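Local coordinates for protein type III restriction-modification enzyme EcoP15I Mod subunit (Escherichia coli, PDB 4ZCF) that methylates the N6 atom of an adenine in 5'-CAGCAG-3' DNA sites, using S-adenosyl-L-methionine, and joins the Res subunit for DNA restriction, at residues 329-334 with 351-356. Residues are numbered along the deposited sequence; the frame is centred on the assembly and turned at random.
Sequences YRYDII and FPLDTM. With nucleotides of chain E.
Tyr331 lays one face of its ring over Leu353 in the first turn of helix 353-361, beside the bound DNA, where the loop that precedes this helix packs against the helix's N-terminal end, N-capped by Pro352. Leu353 CG sits off-centre toward the ring's rim, 4.0 Å from the centroid of the Tyr331 ring, a CH-pi contact. At the ring edge, Tyr331 OH donates to Phe351 O over 2.7 Å, reaching the oxygen from 43° above the carbonyl plane. Farther along, Ile333 CD1 meets Met356 CG at 3.7 Å, the two side chains crossing nearly at right angles. With CG anti to the backbone N (chi1 -171°), Met356 reaches both Ile333 CD1 and Tyr331 CE1.

One face of the Tyr329 ring lies over the Pro352 backbone, with Pro352 N 4.0 Å above the ring plane, over its centre. Pro352 O accepts a hydrogen bond from Met356 N. Two hydroxyls from the contact reach successive phosphates of one DNA strand, bonds that grip the backbone without reading bases. Tyr329 OH donates to OP2 of DA12 of chain E over 3.0 Å, while Phe351 CE1 packs on C5' of DC13 of chain E and Thr355 OG1 donates to OP1 of DC13 of chain E at 2.8 Å.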
ATOM      1  N   TYR A 329      13.708 -33.136   4.256  1.00 51.29           N
ATOM      2  CA  TYR A 329      13.078 -34.420   4.573  1.00 51.58           C
ATOM      3  C   TYR A 329      13.962 -35.557   4.078  1.00 56.80           C
ATOM      4  O   TYR A 329      14.375 -35.557   2.924  1.00 56.79           O
ATOM      5  CB  TYR A 329      11.665 -34.515   3.946  1.00 52.96           C
ATOM      6  CG  TYR A 329      10.746 -33.372   4.335  1.00 55.34           C
ATOM      7  CD1 TYR A 329      10.016 -33.413   5.523  1.00 56.62           C
ATOM      8  CD2 TYR A 329      10.639 -32.230   3.540  1.00 56.33           C
ATOM      9  CE1 TYR A 329       9.195 -32.353   5.904  1.00 55.91           C
ATOM     10  CE2 TYR A 329       9.830 -31.155   3.920  1.00 56.78           C
ATOM     11  CZ  TYR A 329       9.110 -31.224   5.106  1.00 59.09           C
ATOM     12  OH  TYR A 329       8.292 -30.195   5.490  1.00 52.42           O
ATOM     13  N   ARG A 330      14.268 -36.515   4.958  1.00 53.79           N
ATOM     14  CA  ARG A 330      15.096 -37.667   4.625  1.00 52.79           C
ATOM     15  C   ARG A 330      14.272 -38.957   4.705  1.00 57.68           C
ATOM     16  O   ARG A 330      13.683 -39.264   5.743  1.00 58.44           O
ATOM     17  CB  ARG A 330      16.325 -37.723   5.538  1.00 50.95           C
ATOM     18  CG  ARG A 330      17.181 -36.459   5.523  1.00 55.28           C
ATOM     19  CD  ARG A 330      18.141 -36.457   4.356  1.00 53.62           C
ATOM     20  NE  ARG A 330      19.116 -35.369   4.421  1.00 48.70           N
ATOM     21  CZ  ARG A 330      20.083 -35.196   3.528  1.00 58.80           C
ATOM     22  NH1 ARG A 330      20.217 -36.044   2.513  1.00 39.14           N
ATOM     23  NH2 ARG A 330      20.938 -34.183   3.649  1.00 38.73           N
ATOM     24  N   TYR A 331      14.175 -39.667   3.582  1.00 53.98           N
ATOM     25  CA  TYR A 331      13.435 -40.927   3.446  1.00 53.57           C
ATOM     26  C   TYR A 331      13.861 -41.635   2.154  1.00 56.58           C
ATOM     27  O   TYR A 331      14.551 -41.033   1.337  1.00 55.89           O
ATOM     28  CB  TYR A 331      11.895 -40.719   3.522  1.00 54.38           C
ATOM     29  CG  TYR A 331      11.365 -39.675   2.566  1.00 55.74           C
ATOM     30  CD1 TYR A 331      11.112 -39.985   1.235  1.00 57.06           C
ATOM     31  CD2 TYR A 331      11.126 -38.368   2.991  1.00 56.30           C
ATOM     32  CE1 TYR A 331      10.659 -39.017   0.343  1.00 56.72           C
ATOM     33  CE2 TYR A 331      10.680 -37.392   2.103  1.00 56.25           C
ATOM     34  CZ  TYR A 331      10.462 -37.718   0.776  1.00 57.13           C
ATOM     35  OH  TYR A 331      10.006 -36.779  -0.109  1.00 51.97           O
ATOM     36  N   ASP A 332      13.458 -42.897   1.976  1.00 53.21           N
ATOM     37  CA  ASP A 332      13.819 -43.680   0.802  1.00 53.76           C
ATOM     38  C   ASP A 332      12.742 -43.671  -0.273  1.00 56.53           C
ATOM     39  O   ASP A 332      11.584 -44.001   0.008  1.00 55.40           O
ATOM     40  CB  ASP A 332      14.141 -45.150   1.180  1.00 56.34           C
ATOM     41  CG  ASP A 332      15.438 -45.431   1.928  1.00 73.26           C
ATOM     42  OD1 ASP A 332      16.196 -44.469   2.200  1.00 75.73           O
ATOM     43  OD2 ASP A 332      15.691 -46.612   2.249  1.00 80.89           O
ATOM     44  N   ILE A 333      13.143 -43.346  -1.519  1.00 52.10           N
ATOM     45  CA  ILE A 333      12.267 -43.406  -2.692  1.00 51.88           C
ATOM     46  C   ILE A 333      12.801 -44.586  -3.507  1.00 59.11           C
ATOM     47  O   ILE A 333      13.956 -44.564  -3.945  1.00 59.16           O
ATOM     48  CB  ILE A 333      12.176 -42.067  -3.481  1.00 53.96           C
ATOM     49  CG1 ILE A 333      11.653 -40.929  -2.551  1.00 53.58           C
ATOM     50  CG2 ILE A 333      11.295 -42.236  -4.726  1.00 52.87           C
ATOM     51  CD1 ILE A 333      11.794 -39.624  -3.014  1.00 49.82           C
ATOM     52  N   ILE A 334      11.995 -45.655  -3.620  1.00 56.69           N
ATOM     53  CA  ILE A 334      12.416 -46.880  -4.283  1.00 55.95           C
ATOM     54  C   ILE A 334      12.318 -46.829  -5.781  1.00 59.64           C
ATOM     55  O   ILE A 334      11.274 -46.475  -6.331  1.00 58.06           O
ATOM     56  CB  ILE A 334      11.871 -48.173  -3.588  1.00 58.90           C
ATOM     57  CG1 ILE A 334      12.878 -48.710  -2.533  1.00 58.43           C
ATOM     58  CG2 ILE A 334      11.476 -49.293  -4.582  1.00 60.09           C
ATOM     59  CD1 ILE A 334      13.000 -47.912  -1.229  1.00 59.85           C
ATOM     60  N   PHE A 351       9.626 -32.291  -0.126  1.00 42.31           N
ATOM     61  CA  PHE A 351       8.318 -32.905   0.072  1.00 42.17           C
ATOM     62  C   PHE A 351       8.324 -33.854   1.241  1.00 49.13           C
ATOM     63  O   PHE A 351       9.264 -34.641   1.333  1.00 49.90           O
ATOM     64  CB  PHE A 351       7.895 -33.717  -1.170  1.00 43.00           C
ATOM     65  CG  PHE A 351       7.790 -32.942  -2.455  1.00 43.69           C
ATOM     66  CD1 PHE A 351       6.691 -32.122  -2.705  1.00 45.34           C
ATOM     67  CD2 PHE A 351       8.776 -33.047  -3.431  1.00 44.84           C
ATOM     68  CE1 PHE A 351       6.599 -31.390  -3.891  1.00 45.25           C
ATOM     69  CE2 PHE A 351       8.671 -32.330  -4.629  1.00 47.39           C
ATOM     70  CZ  PHE A 351       7.582 -31.503  -4.846  1.00 44.91           C
ATOM     71  N   PRO A 352       7.265 -33.874   2.098  1.00 46.42           N
ATOM     72  CA  PRO A 352       7.182 -34.914   3.144  1.00 46.07           C
ATOM     73  C   PRO A 352       6.826 -36.241   2.461  1.00 50.41           C
ATOM     74  O   PRO A 352       6.212 -36.203   1.397  1.00 50.08           O
ATOM     75  CB  PRO A 352       6.001 -34.445   4.017  1.00 47.61           C
ATOM     76  CG  PRO A 352       5.644 -33.068   3.554  1.00 51.77           C
ATOM     77  CD  PRO A 352       6.065 -33.015   2.117  1.00 47.79           C
ATOM     78  N   LEU A 353       7.190 -37.407   3.042  1.00 48.33           N
ATOM     79  CA  LEU A 353       6.854 -38.725   2.461  1.00 48.04           C
ATOM     80  C   LEU A 353       5.392 -38.801   1.997  1.00 53.97           C
ATOM     81  O   LEU A 353       5.123 -39.293   0.900  1.00 55.57           O
ATOM     82  CB  LEU A 353       7.121 -39.856   3.461  1.00 48.01           C
ATOM     83  CG  LEU A 353       7.971 -41.038   2.953  1.00 53.33           C
ATOM     84  CD1 LEU A 353       8.355 -41.968   4.089  1.00 53.22           C
ATOM     85  CD2 LEU A 353       7.285 -41.811   1.822  1.00 54.61           C
ATOM     86  N   ASP A 354       4.464 -38.283   2.825  1.00 49.55           N
ATOM     87  CA  ASP A 354       3.029 -38.228   2.587  1.00 49.22           C
ATOM     88  C   ASP A 354       2.732 -37.611   1.212  1.00 52.83           C
ATOM     89  O   ASP A 354       1.950 -38.190   0.455  1.00 52.23           O
ATOM     90  CB  ASP A 354       2.355 -37.422   3.698  1.00 50.04           C
ATOM     91  N   THR A 355       3.387 -36.459   0.871  1.00 48.99           N
ATOM     92  CA  THR A 355       3.235 -35.792  -0.437  1.00 47.47           C
ATOM     93  C   THR A 355       3.976 -36.557  -1.520  1.00 51.01           C
ATOM     94  O   THR A 355       3.477 -36.650  -2.645  1.00 50.68           O
ATOM     95  CB  THR A 355       3.680 -34.341  -0.391  1.00 49.38           C
ATOM     96  OG1 THR A 355       3.043 -33.703   0.717  1.00 45.25           O
ATOM     97  CG2 THR A 355       3.368 -33.586  -1.705  1.00 46.71           C
ATOM     98  N   MET A 356       5.163 -37.099  -1.194  1.00 47.95           N
ATOM     99  CA  MET A 356       5.918 -37.884  -2.154  1.00 48.98           C
ATOM    100  C   MET A 356       5.080 -39.098  -2.639  1.00 56.87           C
ATOM    101  O   MET A 356       4.875 -39.256  -3.844  1.00 57.81           O
ATOM    102  CB  MET A 356       7.287 -38.300  -1.591  1.00 50.87           C
ATOM    103  CG  MET A 356       8.205 -38.926  -2.631  1.00 53.72           C
ATOM    104  SD  MET A 356       8.561 -37.875  -4.087  1.00 56.92           S
ATOM    105  CE  MET A 356       7.708 -38.641  -5.172  1.00 53.05           C
TER
ATOM    106  P    DC E  13       4.241 -29.972   0.638  1.00 47.27           P
ATOM    107  OP1  DC E  13       3.167 -30.940   0.943  1.00 48.30           O
ATOM    108  OP2  DC E  13       5.630 -30.474   0.494  1.00 48.42           O
ATOM    109  O5'  DC E  13       3.886 -29.263  -0.735  1.00 46.46           O
ATOM    110  C5'  DC E  13       5.085 -29.065  -1.554  1.00 44.42           C
ATOM    111  C4'  DC E  13       5.774 -27.718  -1.345  1.00 40.90           C
ATOM    112  O4'  DC E  13       6.618 -27.565  -0.170  1.00 39.67           O
ATOM    113  C3'  DC E  13       6.773 -27.320  -2.391  1.00 39.25           C
ATOM    114  O3'  DC E  13       6.121 -27.299  -3.659  1.00 38.69           O
ATOM    115  C2'  DC E  13       7.055 -25.942  -1.802  1.00 38.55           C
ATOM    116  C1'  DC E  13       7.147 -26.245  -0.306  1.00 37.51           C
ATOM    117  N1   DC E  13       8.511 -25.962   0.322  1.00 34.63           N
ATOM    118  C2   DC E  13       9.069 -24.655   0.280  1.00 33.43           C
ATOM    119  O2   DC E  13       8.447 -23.712  -0.225  1.00 33.57           O
ATOM    120  N3   DC E  13      10.271 -24.417   0.887  1.00 32.18           N
ATOM    121  C4   DC E  13      10.938 -25.402   1.501  1.00 30.63           C
ATOM    122  N4   DC E  13      12.108 -25.092   2.081  1.00 29.35           N
ATOM    123  C5   DC E  13      10.404 -26.726   1.556  1.00 31.22           C
ATOM    124  C6   DC E  13       9.219 -26.964   0.955  1.00 32.88           C
ATOM    125  P    DA E  12       5.014 -30.448   7.186  1.00 56.63           P
ATOM    126  OP1  DA E  12       3.675 -31.076   7.319  1.00 57.83           O
ATOM    127  OP2  DA E  12       6.230 -31.303   7.293  1.00 56.41           O
ATOM    128  O5'  DA E  12       4.983 -29.710   5.778  1.00 53.77           O
ATOM    129  C5'  DA E  12       3.891 -28.937   5.314  1.00 50.20           C
ATOM    130  C4'  DA E  12       4.325 -28.191   4.066  1.00 47.27           C
ATOM    131  O4'  DA E  12       5.300 -27.168   4.416  1.00 45.91           O
ATOM    132  C3'  DA E  12       4.982 -29.039   2.983  1.00 45.28           C
ATOM    133  O3'  DA E  12       4.309 -28.813   1.741  1.00 45.74           O
ATOM    134  C2'  DA E  12       6.447 -28.586   3.027  1.00 44.03           C
ATOM    135  C1'  DA E  12       6.264 -27.118   3.382  1.00 42.51           C
ATOM    136  N9   DA E  12       7.417 -26.326   3.826  1.00 38.61           N
ATOM    137  C8   DA E  12       8.494 -26.719   4.564  1.00 37.68           C
ATOM    138  N7   DA E  12       9.335 -25.734   4.820  1.00 38.01           N
ATOM    139  C5   DA E  12       8.816 -24.630   4.155  1.00 37.24           C
ATOM    140  C6   DA E  12       9.226 -23.275   4.018  1.00 38.18           C
ATOM    141  N6   DA E  12      10.366 -22.749   4.509  1.00 39.03           N
ATOM    142  N1   DA E  12       8.443 -22.448   3.297  1.00 38.13           N
ATOM    143  C2   DA E  12       7.345 -22.930   2.703  1.00 37.83           C
ATOM    144  N3   DA E  12       6.855 -24.155   2.795  1.00 37.92           N
ATOM    145  C4   DA E  12       7.628 -24.974   3.551  1.00 37.59           C
TER